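Local atomic coordinates of uncharacterized protein (PDB entry 3KOP), a protein that is of unknown function but adopts a cyclophilin-like fold, an antiparallel beta barrel with helices packed against it, in a six-chain assembly. Residues 52-61 with 174-183; 61-71 with 162-170. All blocks are in the same frame, centred on the assembly; numbering follows the deposited sequence.

Contact 1 (52-61 with 174-183); sequences WDALPQSSQV and ARDETLTFSR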
loop_
_atom_site.group_PDB
_atom_site.type_symbol
_atom_site.label_atom_id
_atom_site.label_comp_id
_atom_site.label_asym_id
_atom_site.label_seq_id
_atom_site.Cartn_x
_atom_site.Cartn_y
_atom_site.Cartn_z
ATOM N N TRP F 52 -30.667 2.748 10.165
ATOM C CA TRP F 52 -32.112 2.992 10.035
ATOM C C TRP F 52 -32.764 3.217 11.399
ATOM O O TRP F 52 -33.506 4.188 11.610
ATOM C CB TRP F 52 -32.814 1.830 9.337
ATOM C CG TRP F 52 -34.322 2.072 9.189
ATOM C CD1 TRP F 52 -35.316 1.736 10.084
ATOM C CD2 TRP F 52 -34.976 2.751 8.106
ATOM N NE1 TRP F 52 -36.535 2.166 9.619
ATOM C CE2 TRP F 52 -36.363 2.782 8.404
ATOM C CE3 TRP F 52 -34.529 3.309 6.899
ATOM C CZ2 TRP F 52 -37.305 3.343 7.525
ATOM C CZ3 TRP F 52 -35.456 3.897 6.046
ATOM C CH2 TRP F 52 -36.833 3.896 6.354
ATOM N N ASP F 53 -32.516 2.287 12.309
ATOM C CA ASP F 53 -33.128 2.306 13.643
ATOM C C ASP F 53 -32.883 3.621 14.386
ATOM O O ASP F 53 -33.731 4.078 15.137
ATOM C CB ASP F 53 -32.632 1.125 14.497
ATOM C CG ASP F 53 -33.204 -0.221 14.054
ATOM O OD1 ASP F 53 -33.979 -0.265 13.078
ATOM O OD2 ASP F 53 -32.856 -1.246 14.679
ATOM N N ALA F 54 -31.729 4.240 14.136
ATOM C CA ALA F 54 -31.296 5.428 14.889
ATOM C C ALA F 54 -31.544 6.745 14.192
ATOM O O ALA F 54 -31.285 7.803 14.777
ATOM C CB ALA F 54 -29.805 5.298 15.244
ATOM N N LEU F 55 -32.085 6.724 12.973
ATOM C CA LEU F 55 -32.311 7.972 12.253
ATOM C C LEU F 55 -33.442 8.779 12.895
ATOM O O LEU F 55 -34.399 8.204 13.448
ATOM C CB LEU F 55 -32.614 7.710 10.792
ATOM C CG LEU F 55 -31.504 7.026 9.986
ATOM C CD1 LEU F 55 -32.005 6.767 8.547
ATOM C CD2 LEU F 55 -30.179 7.795 10.010
ATOM N N PRO F 56 -33.349 10.106 12.796
ATOM C CA PRO F 56 -32.288 10.798 12.043
ATOM C C PRO F 56 -30.964 10.939 12.801
ATOM O O PRO F 56 -30.950 10.865 14.026
ATOM C CB PRO F 56 -32.896 12.181 11.812
ATOM C CG PRO F 56 -33.783 12.391 12.980
ATOM C CD PRO F 56 -34.363 11.051 13.287
ATOM N N GLN F 57 -29.877 11.137 12.060
ATOM C CA GLN F 57 -28.566 11.472 12.617
ATOM C C GLN F 57 -28.030 12.681 11.870
ATOM O O GLN F 57 -27.992 12.737 10.612
ATOM C CB GLN F 57 -27.588 10.307 12.515
ATOM C CG GLN F 57 -27.969 9.119 13.368
ATOM C CD GLN F 57 -27.800 9.391 14.856
ATOM O OE1 GLN F 57 -26.798 9.953 15.266
ATOM N NE2 GLN F 57 -28.753 8.927 15.668
ATOM N N SER F 58 -27.565 13.640 12.654
ATOM C CA SER F 58 -27.309 14.953 12.147
ATOM C C SER F 58 -26.219 15.604 12.944
ATOM O O SER F 58 -26.287 15.681 14.171
ATOM C CB SER F 58 -28.581 15.774 12.252
ATOM O OG SER F 58 -28.440 17.015 11.591
ATOM N N SER F 59 -25.217 16.089 12.242
ATOM C CA SER F 59 -24.127 16.752 12.911
ATOM C C SER F 59 -23.276 17.541 11.922
ATOM O O SER F 59 -23.413 17.392 10.722
ATOM C CB SER F 59 -23.286 15.705 13.622
ATOM O OG SER F 59 -22.235 16.305 14.338
ATOM N N GLN F 60 -22.412 18.386 12.459
ATOM C CA GLN F 60 -21.462 19.191 11.673
ATOM C C GLN F 60 -20.809 18.343 10.605
ATOM O O GLN F 60 -20.361 17.223 10.871
ATOM C CB GLN F 60 -20.382 19.748 12.628
ATOM C CG GLN F 60 -19.151 20.332 11.974
ATOM C CD GLN F 60 -19.442 21.682 11.369
ATOM O OE1 GLN F 60 -19.853 22.584 12.082
ATOM N NE2 GLN F 60 -19.216 21.831 10.049
ATOM N N VAL F 61 -20.738 18.883 9.395
ATOM C CA VAL F 61 -20.103 18.187 8.274
ATOM C C VAL F 61 -18.601 18.481 8.231
ATOM O O VAL F 61 -18.125 19.569 8.636
ATOM C CB VAL F 61 -20.767 18.571 6.911
ATOM C CG1 VAL F 61 -20.296 19.962 6.436
ATOM C CG2 VAL F 61 -20.454 17.472 5.824
ATOM N N ALA F 174 -17.007 24.437 5.621
ATOM C CA ALA F 174 -18.072 23.665 6.283
ATOM C C ALA F 174 -18.770 24.422 7.415
ATOM O O ALA F 174 -19.594 23.828 8.110
ATOM C CB ALA F 174 -17.500 22.332 6.815
ATOM N N ARG F 175 -18.462 25.711 7.604
ATOM C CA ARG F 175 -19.039 26.511 8.692
ATOM C C ARG F 175 -20.551 26.511 8.651
ATOM O O ARG F 175 -21.135 26.856 7.629
ATOM C CB ARG F 175 -18.612 27.978 8.604
ATOM C CG ARG F 175 -17.150 28.226 8.800
ATOM C CD ARG F 175 -16.639 27.683 10.118
ATOM N NE ARG F 175 -15.201 27.910 10.217
ATOM C CZ ARG F 175 -14.426 27.430 11.178
ATOM N NH1 ARG F 175 -14.946 26.686 12.147
ATOM N NH2 ARG F 175 -13.125 27.691 11.162
ATOM N N ASP F 176 -21.161 26.164 9.773
ATOM C CA ASP F 176 -22.609 26.178 9.958
ATOM C C ASP F 176 -23.304 25.191 9.049
ATOM O O ASP F 176 -24.509 25.265 8.875
ATOM C CB ASP F 176 -23.172 27.594 9.775
ATOM C CG ASP F 176 -22.603 28.576 10.780
ATOM O OD1 ASP F 176 -22.438 28.173 11.961
ATOM O OD2 ASP F 176 -22.300 29.739 10.395
ATOM N N GLU F 177 -22.549 24.250 8.484
ATOM C CA GLU F 177 -23.129 23.284 7.583
ATOM C C GLU F 177 -23.299 22.030 8.361
ATOM O O GLU F 177 -22.410 21.655 9.132
ATOM C CB GLU F 177 -22.254 23.064 6.340
ATOM C CG GLU F 177 -22.851 22.125 5.301
ATOM C CD GLU F 177 -24.248 22.532 4.829
ATOM O OE1 GLU F 177 -25.241 22.204 5.532
ATOM O OE2 GLU F 177 -24.359 23.137 3.733
ATOM N N THR F 178 -24.448 21.391 8.166
ATOM C CA THR F 178 -24.829 20.177 8.899
ATOM C C THR F 178 -25.167 19.090 7.888
ATOM O O THR F 178 -25.858 19.346 6.890
ATOM C CB THR F 178 -26.067 20.467 9.795
ATOM O OG1 THR F 178 -25.756 21.529 10.698
ATOM C CG2 THR F 178 -26.485 19.260 10.590
ATOM N N LEU F 179 -24.693 17.873 8.160
ATOM C CA LEU F 179 -25.018 16.717 7.342
ATOM C C LEU F 179 -26.021 15.810 8.080
ATOM O O LEU F 179 -25.750 15.286 9.179
ATOM C CB LEU F 179 -23.738 15.930 7.023
ATOM C CG LEU F 179 -23.885 14.657 6.197
ATOM C CD1 LEU F 179 -24.362 14.942 4.752
ATOM C CD2 LEU F 179 -22.560 13.862 6.210
ATOM N N THR F 180 -27.164 15.594 7.446
ATOM C CA THR F 180 -28.284 14.899 8.071
ATOM C C THR F 180 -28.693 13.641 7.318
ATOM O O THR F 180 -28.976 13.677 6.111
ATOM C CB THR F 180 -29.497 15.851 8.217
ATOM O OG1 THR F 180 -29.120 16.937 9.064
ATOM C CG2 THR F 180 -30.695 15.110 8.839
ATOM N N PHE F 181 -28.695 12.515 8.035
ATOM C CA PHE F 181 -29.244 11.282 7.521
ATOM C C PHE F 181 -30.648 11.050 8.107
ATOM O O PHE F 181 -30.840 11.078 9.321
ATOM C CB PHE F 181 -28.318 10.107 7.842
ATOM C CG PHE F 181 -26.907 10.245 7.257
ATOM C CD1 PHE F 181 -25.967 11.039 7.875
ATOM C CD2 PHE F 181 -26.527 9.516 6.126
ATOM C CE1 PHE F 181 -24.674 11.150 7.359
ATOM C CE2 PHE F 181 -25.247 9.613 5.621
ATOM C CZ PHE F 181 -24.317 10.428 6.245
ATOM N N SER F 182 -31.610 10.771 7.233
ATOM C CA SER F 182 -33.019 10.611 7.650
ATOM C C SER F 182 -33.693 9.535 6.813
ATOM O O SER F 182 -33.244 9.212 5.714
ATOM C CB SER F 182 -33.777 11.940 7.507
ATOM O OG SER F 182 -33.803 12.402 6.144
ATOM N N ARG F 183 -34.789 8.989 7.329
ATOM C CA ARG F 183 -35.556 8.003 6.577
ATOM C C ARG F 183 -36.353 8.686 5.461
ATOM O O ARG F 183 -36.938 9.768 5.676
ATOM C CB ARG F 183 -36.523 7.276 7.494
ATOM C CG ARG F 183 -35.863 6.521 8.598
ATOM C CD ARG F 183 -36.906 6.015 9.589
ATOM N NE ARG F 183 -36.248 5.390 10.706
ATOM C CZ ARG F 183 -36.836 5.053 11.843
ATOM N NH1 ARG F 183 -38.135 5.298 12.041
ATOM N NH2 ARG F 183 -36.122 4.486 12.795
HETATM O O HOH W 1 -19.742 25.224 11.775
HETATM O O HOH W 2 -22.754 22.926 11.665
#
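Gln57 to Gln60 pair with Thr178 to Phe181 as antiparallel neighbours in the curled sheet of this cyclophilin-like fold. Gln57 and Phe181 form one hydrogen-bonded pair, with Phe181 N to Gln57 O at 2.7 Å. Ser59 and Leu179 form the next. Between them, Ser58 OG and Thr180 OG1 lie 2.6 Å apart, and Thr180 OG1 is also bonded to Glu29.

Apolar contacts add to the pairing: Leu55 CD2 reaches Phe181 CB, and Val61 CG2 meets Leu179 CB.

At Trp52, in helix 45-54, the Arg183 guanidinium lies flat on the indole, planes 8° apart, as an off-centre cation-pi pair. Arg183 CG sits over the six-membered ring as a CH-pi contact. Arg183 NE and NH2 both donate to Trp52 O, NH2 at 2.9 Å, with that oxygen in the guanidinium plane. With an alanine here, the guanidinium would probably lose its stacking surface and be freer to turn, though the backbone oxygen would remain.

At the other end, Gln60 swings CG away from its backbone N (chi1 167°) and bends at chi2, bringing its amide to the type II turn Ala174-Glu177. Gln60 NE2 donates to Ala174 O at 2.8 Å, from the opposite face of that carbonyl to Glu177 N.

Contact 2 (61-71 with 162-170); sequences VFHGKYARNEI and MAAACQDIW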
loop_
_atom_site.group_PDB
_atom_site.type_symbol
_atom_site.label_atom_id
_atom_site.label_comp_id
_atom_site.label_asym_id
_atom_site.label_seq_id
_atom_site.Cartn_x
_atom_site.Cartn_y
_atom_site.Cartn_z
ATOM N N VAL F 61 -20.738 18.883 9.395
ATOM C CA VAL F 61 -20.103 18.187 8.274
ATOM C C VAL F 61 -18.601 18.481 8.231
ATOM O O VAL F 61 -18.125 19.569 8.636
ATOM C CB VAL F 61 -20.767 18.571 6.911
ATOM C CG1 VAL F 61 -20.296 19.962 6.436
ATOM C CG2 VAL F 61 -20.454 17.472 5.824
ATOM N N PHE F 62 -17.839 17.524 7.726
ATOM C CA PHE F 62 -16.422 17.725 7.480
ATOM C C PHE F 62 -16.092 17.210 6.094
ATOM O O PHE F 62 -16.680 16.256 5.639
ATOM C CB PHE F 62 -15.585 16.959 8.494
ATOM C CG PHE F 62 -15.860 17.330 9.925
ATOM C CD1 PHE F 62 -15.225 18.399 10.503
ATOM C CD2 PHE F 62 -16.681 16.553 10.709
ATOM C CE1 PHE F 62 -15.458 18.737 11.817
ATOM C CE2 PHE F 62 -16.921 16.889 12.028
ATOM C CZ PHE F 62 -16.307 17.982 12.576
ATOM N N HIS F 63 -15.176 17.880 5.409
ATOM C CA HIS F 63 -14.605 17.315 4.196
ATOM C C HIS F 63 -13.389 16.465 4.535
ATOM O O HIS F 63 -12.549 16.869 5.330
ATOM C CB HIS F 63 -14.169 18.385 3.234
ATOM C CG HIS F 63 -13.991 17.869 1.846
ATOM N ND1 HIS F 63 -12.960 17.023 1.510
ATOM C CD2 HIS F 63 -14.746 18.018 0.733
ATOM C CE1 HIS F 63 -13.077 16.685 0.235
ATOM N NE2 HIS F 63 -14.137 17.291 -0.267
ATOM N N GLY F 64 -13.238 15.316 3.883
ATOM C CA GLY F 64 -12.079 14.467 4.191
ATOM C C GLY F 64 -10.767 15.125 3.823
ATOM O O GLY F 64 -10.704 15.948 2.874
ATOM N N LYS F 65 -9.717 14.803 4.593
ATOM C CA LYS F 65 -8.364 15.279 4.281
ATOM C C LYS F 65 -7.476 14.155 3.729
ATOM O O LYS F 65 -6.438 14.438 3.145
ATOM C CB LYS F 65 -7.659 15.841 5.502
ATOM C CG LYS F 65 -8.225 17.121 6.127
ATOM C CD LYS F 65 -7.283 17.492 7.281
ATOM C CE LYS F 65 -7.788 18.572 8.194
ATOM N NZ LYS F 65 -6.650 19.139 9.100
ATOM N N TYR F 66 -7.828 12.897 3.957
ATOM C CA TYR F 66 -7.038 11.808 3.355
ATOM C C TYR F 66 -7.800 10.919 2.396
ATOM O O TYR F 66 -7.208 10.428 1.444
ATOM C CB TYR F 66 -6.299 10.984 4.406
ATOM C CG TYR F 66 -7.181 10.247 5.373
ATOM C CD1 TYR F 66 -7.701 9.023 5.039
ATOM C CD2 TYR F 66 -7.454 10.757 6.632
ATOM C CE1 TYR F 66 -8.469 8.321 5.898
ATOM C CE2 TYR F 66 -8.281 10.062 7.517
ATOM C CZ TYR F 66 -8.769 8.849 7.135
ATOM O OH TYR F 66 -9.574 8.112 7.954
ATOM N N ALA F 67 -9.100 10.709 2.624
ATOM C CA ALA F 67 -9.900 9.774 1.829
ATOM C C ALA F 67 -10.416 10.379 0.504
ATOM O O ALA F 67 -11.131 9.737 -0.276
ATOM C CB ALA F 67 -11.074 9.219 2.678
ATOM N N ARG F 68 -10.029 11.618 0.276
ATOM C CA ARG F 68 -10.217 12.329 -0.964
ATOM C C ARG F 68 -11.616 12.845 -1.213
ATOM O O ARG F 68 -11.959 13.871 -0.633
ATOM C CB ARG F 68 -9.619 11.609 -2.171
ATOM C CG ARG F 68 -9.285 12.646 -3.251
ATOM C CD ARG F 68 -8.657 11.963 -4.344
ATOM N NE ARG F 68 -8.112 12.860 -5.332
ATOM C CZ ARG F 68 -7.582 12.442 -6.465
ATOM N NH1 ARG F 68 -7.536 11.146 -6.705
ATOM N NH2 ARG F 68 -7.074 13.311 -7.344
ATOM N N ASN F 69 -12.419 12.192 -2.065
ATOM C CA ASN F 69 -13.735 12.724 -2.425
ATOM C C ASN F 69 -14.802 12.293 -1.445
ATOM O O ASN F 69 -15.732 11.525 -1.758
ATOM C CB ASN F 69 -14.061 12.380 -3.861
ATOM C CG ASN F 69 -13.065 12.986 -4.821
ATOM O OD1 ASN F 69 -12.947 14.208 -4.870
ATOM N ND2 ASN F 69 -12.311 12.156 -5.531
ATOM N N GLU F 70 -14.642 12.819 -0.243
ATOM C CA GLU F 70 -15.427 12.424 0.917
ATOM C C GLU F 70 -15.946 13.628 1.733
ATOM O O GLU F 70 -15.194 14.583 2.010
ATOM C CB GLU F 70 -14.542 11.619 1.841
ATOM C CG GLU F 70 -15.283 11.099 3.050
ATOM C CD GLU F 70 -14.392 10.700 4.212
ATOM O OE1 GLU F 70 -13.240 11.208 4.299
ATOM O OE2 GLU F 70 -14.899 9.899 5.055
ATOM N N ILE F 71 -17.205 13.545 2.172
ATOM C CA ILE F 71 -17.674 14.369 3.295
ATOM C C ILE F 71 -18.219 13.410 4.348
ATOM O O ILE F 71 -18.557 12.280 4.042
ATOM C CB ILE F 71 -18.738 15.448 2.914
ATOM C CG1 ILE F 71 -19.981 14.826 2.258
ATOM C CG2 ILE F 71 -18.104 16.527 2.056
ATOM C CD1 ILE F 71 -21.292 15.699 2.338
HETATM N N MSE F 162 -25.171 16.507 -5.293
HETATM C CA MSE F 162 -24.470 16.347 -4.040
HETATM C C MSE F 162 -22.971 16.571 -4.254
HETATM O O MSE F 162 -22.328 17.256 -3.466
HETATM C CB MSE F 162 -24.733 14.984 -3.405
HETATM C CG MSE F 162 -23.993 14.744 -2.051
HETATM SE SE MSE F 162 -24.370 16.093 -0.678
HETATM C CE MSE F 162 -26.229 15.922 -0.626
ATOM N N ALA F 163 -22.418 15.982 -5.313
ATOM C CA ALA F 163 -21.007 16.182 -5.630
ATOM C C ALA F 163 -20.659 17.665 -5.793
ATOM O O ALA F 163 -19.623 18.110 -5.278
ATOM C CB ALA F 163 -20.582 15.359 -6.882
ATOM N N ALA F 164 -21.519 18.420 -6.475
ATOM C CA ALA F 164 -21.308 19.865 -6.667
ATOM C C ALA F 164 -21.347 20.614 -5.321
ATOM O O ALA F 164 -20.538 21.520 -5.081
ATOM C CB ALA F 164 -22.319 20.467 -7.708
ATOM N N ALA F 165 -22.216 20.169 -4.406
ATOM C CA ALA F 165 -22.274 20.762 -3.048
ATOM C C ALA F 165 -21.000 20.475 -2.236
ATOM O O ALA F 165 -20.511 21.314 -1.475
ATOM C CB ALA F 165 -23.519 20.268 -2.293
ATOM N N CYS F 166 -20.487 19.264 -2.381
ATOM C CA CYS F 166 -19.285 18.828 -1.651
ATOM C C CYS F 166 -18.019 19.563 -2.130
ATOM O O CYS F 166 -17.181 19.957 -1.317
ATOM C CB CYS F 166 -19.108 17.315 -1.805
ATOM S SG CYS F 166 -20.347 16.289 -1.007
ATOM N N GLN F 167 -17.923 19.804 -3.434
ATOM C CA GLN F 167 -16.839 20.616 -3.971
ATOM C C GLN F 167 -16.919 22.030 -3.365
ATOM O O GLN F 167 -15.897 22.614 -3.025
ATOM C CB GLN F 167 -16.854 20.656 -5.510
ATOM C CG GLN F 167 -16.685 19.294 -6.232
ATOM C CD GLN F 167 -15.272 18.713 -6.220
ATOM O OE1 GLN F 167 -14.354 19.253 -5.624
ATOM N NE2 GLN F 167 -15.116 17.572 -6.888
ATOM N N ASP F 168 -18.123 22.544 -3.188
ATOM C CA ASP F 168 -18.317 23.827 -2.593
ATOM C C ASP F 168 -17.973 23.791 -1.079
ATOM O O ASP F 168 -17.512 24.784 -0.540
ATOM C CB ASP F 168 -19.763 24.295 -2.820
ATOM C CG ASP F 168 -19.990 25.701 -2.316
ATOM O OD1 ASP F 168 -19.508 26.622 -2.971
ATOM O OD2 ASP F 168 -20.610 25.884 -1.260
ATOM N N ILE F 169 -18.187 22.664 -0.394
ATOM C CA ILE F 169 -17.667 22.529 0.969
ATOM C C ILE F 169 -16.132 22.575 0.962
ATOM O O ILE F 169 -15.510 23.225 1.808
ATOM C CB ILE F 169 -18.193 21.265 1.670
ATOM C CG1 ILE F 169 -19.686 21.411 1.909
ATOM C CG2 ILE F 169 -17.435 20.989 2.984
ATOM C CD1 ILE F 169 -20.381 20.106 2.344
ATOM N N TRP F 170 -15.524 21.910 -0.011
ATOM C CA TRP F 170 -14.073 21.868 -0.125
ATOM C C TRP F 170 -13.514 23.301 -0.320
ATOM O O TRP F 170 -12.609 23.712 0.402
ATOM C CB TRP F 170 -13.664 20.911 -1.261
ATOM C CG TRP F 170 -12.217 20.950 -1.586
ATOM C CD1 TRP F 170 -11.172 20.820 -0.716
ATOM C CD2 TRP F 170 -11.636 21.105 -2.888
ATOM N NE1 TRP F 170 -9.964 20.925 -1.399
ATOM C CE2 TRP F 170 -10.229 21.092 -2.730
ATOM C CE3 TRP F 170 -12.168 21.282 -4.172
ATOM C CZ2 TRP F 170 -9.349 21.243 -3.812
ATOM C CZ3 TRP F 170 -11.277 21.413 -5.252
ATOM C CH2 TRP F 170 -9.890 21.400 -5.052
HETATM O O HOH W 3 -14.070 14.937 -7.318
#
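Helix 159-172 packs on the barrel sheet where strands 57-63 and 70-76 are joined by the loop 64-69, a helix-on-sheet contact of the cyclophilin-like fold. His63 and Ile71 point toward the helix, one from each strand, and meet Cys166, Ile169 and Trp170. No direct hydrogen bond crosses the contact.

Ile71 carries much of the apolar packing. Its CG1 lies between the backbone N and the carbonyl carbon (chi1 58°), and the chain then extends to CD1. Ile71 CD1 comes 3.5 Å from Cys166 SG and also nears the selenium of Met162, a selenomethionine. Ile169 CD1 meets Val61 CG1 tip to tip at 4.1 Å.

The His63 ring is held on both nitrogens. His63 ND1 donates to Gly64 O at 2.8 Å, and NE2 bonds to Tyr133 OH. Gly64 O lies in the imidazole plane and receives the N-H on a lone pair. Glu70 O lies 3.3 Å above the plane of the His63 ring, over its centre. Cys166 O is at the ring edge, and His63 CD2 is 3.7 Å from Trp170 CB. The indole of Trp170 meets the imidazole obliquely, planes at 41°, and its NE1 bonds to His63 O of the second subunit.

Leu28 of strand 23-28 touches Val61, Met162 and Ile169, while Ile71 packs on Val131 of strand 125-132.

From the N terminus, the chain passes helix 4-19 and strands 23-28 and 33-39 before reaching helix 45-54. Contact 1 starts in helix 45-54 and runs along strand 57-63. Contact 2 takes over at Val61, which both share, and continues into strand 70-76. The chain then builds strands 96-103, 125-132 and 145-157. Helix 159-172 returns to close contact 2, and strand 178-183 follows to close contact 1 as the outer loop. Contact 1 joins neighbouring strands and ties helix 45-54 to the last strand, while contact 2 sets a helix on the same sheet. They touch where Leu179 meets Ile71 and Ala174 meets Ile169. Both reach the second subunit.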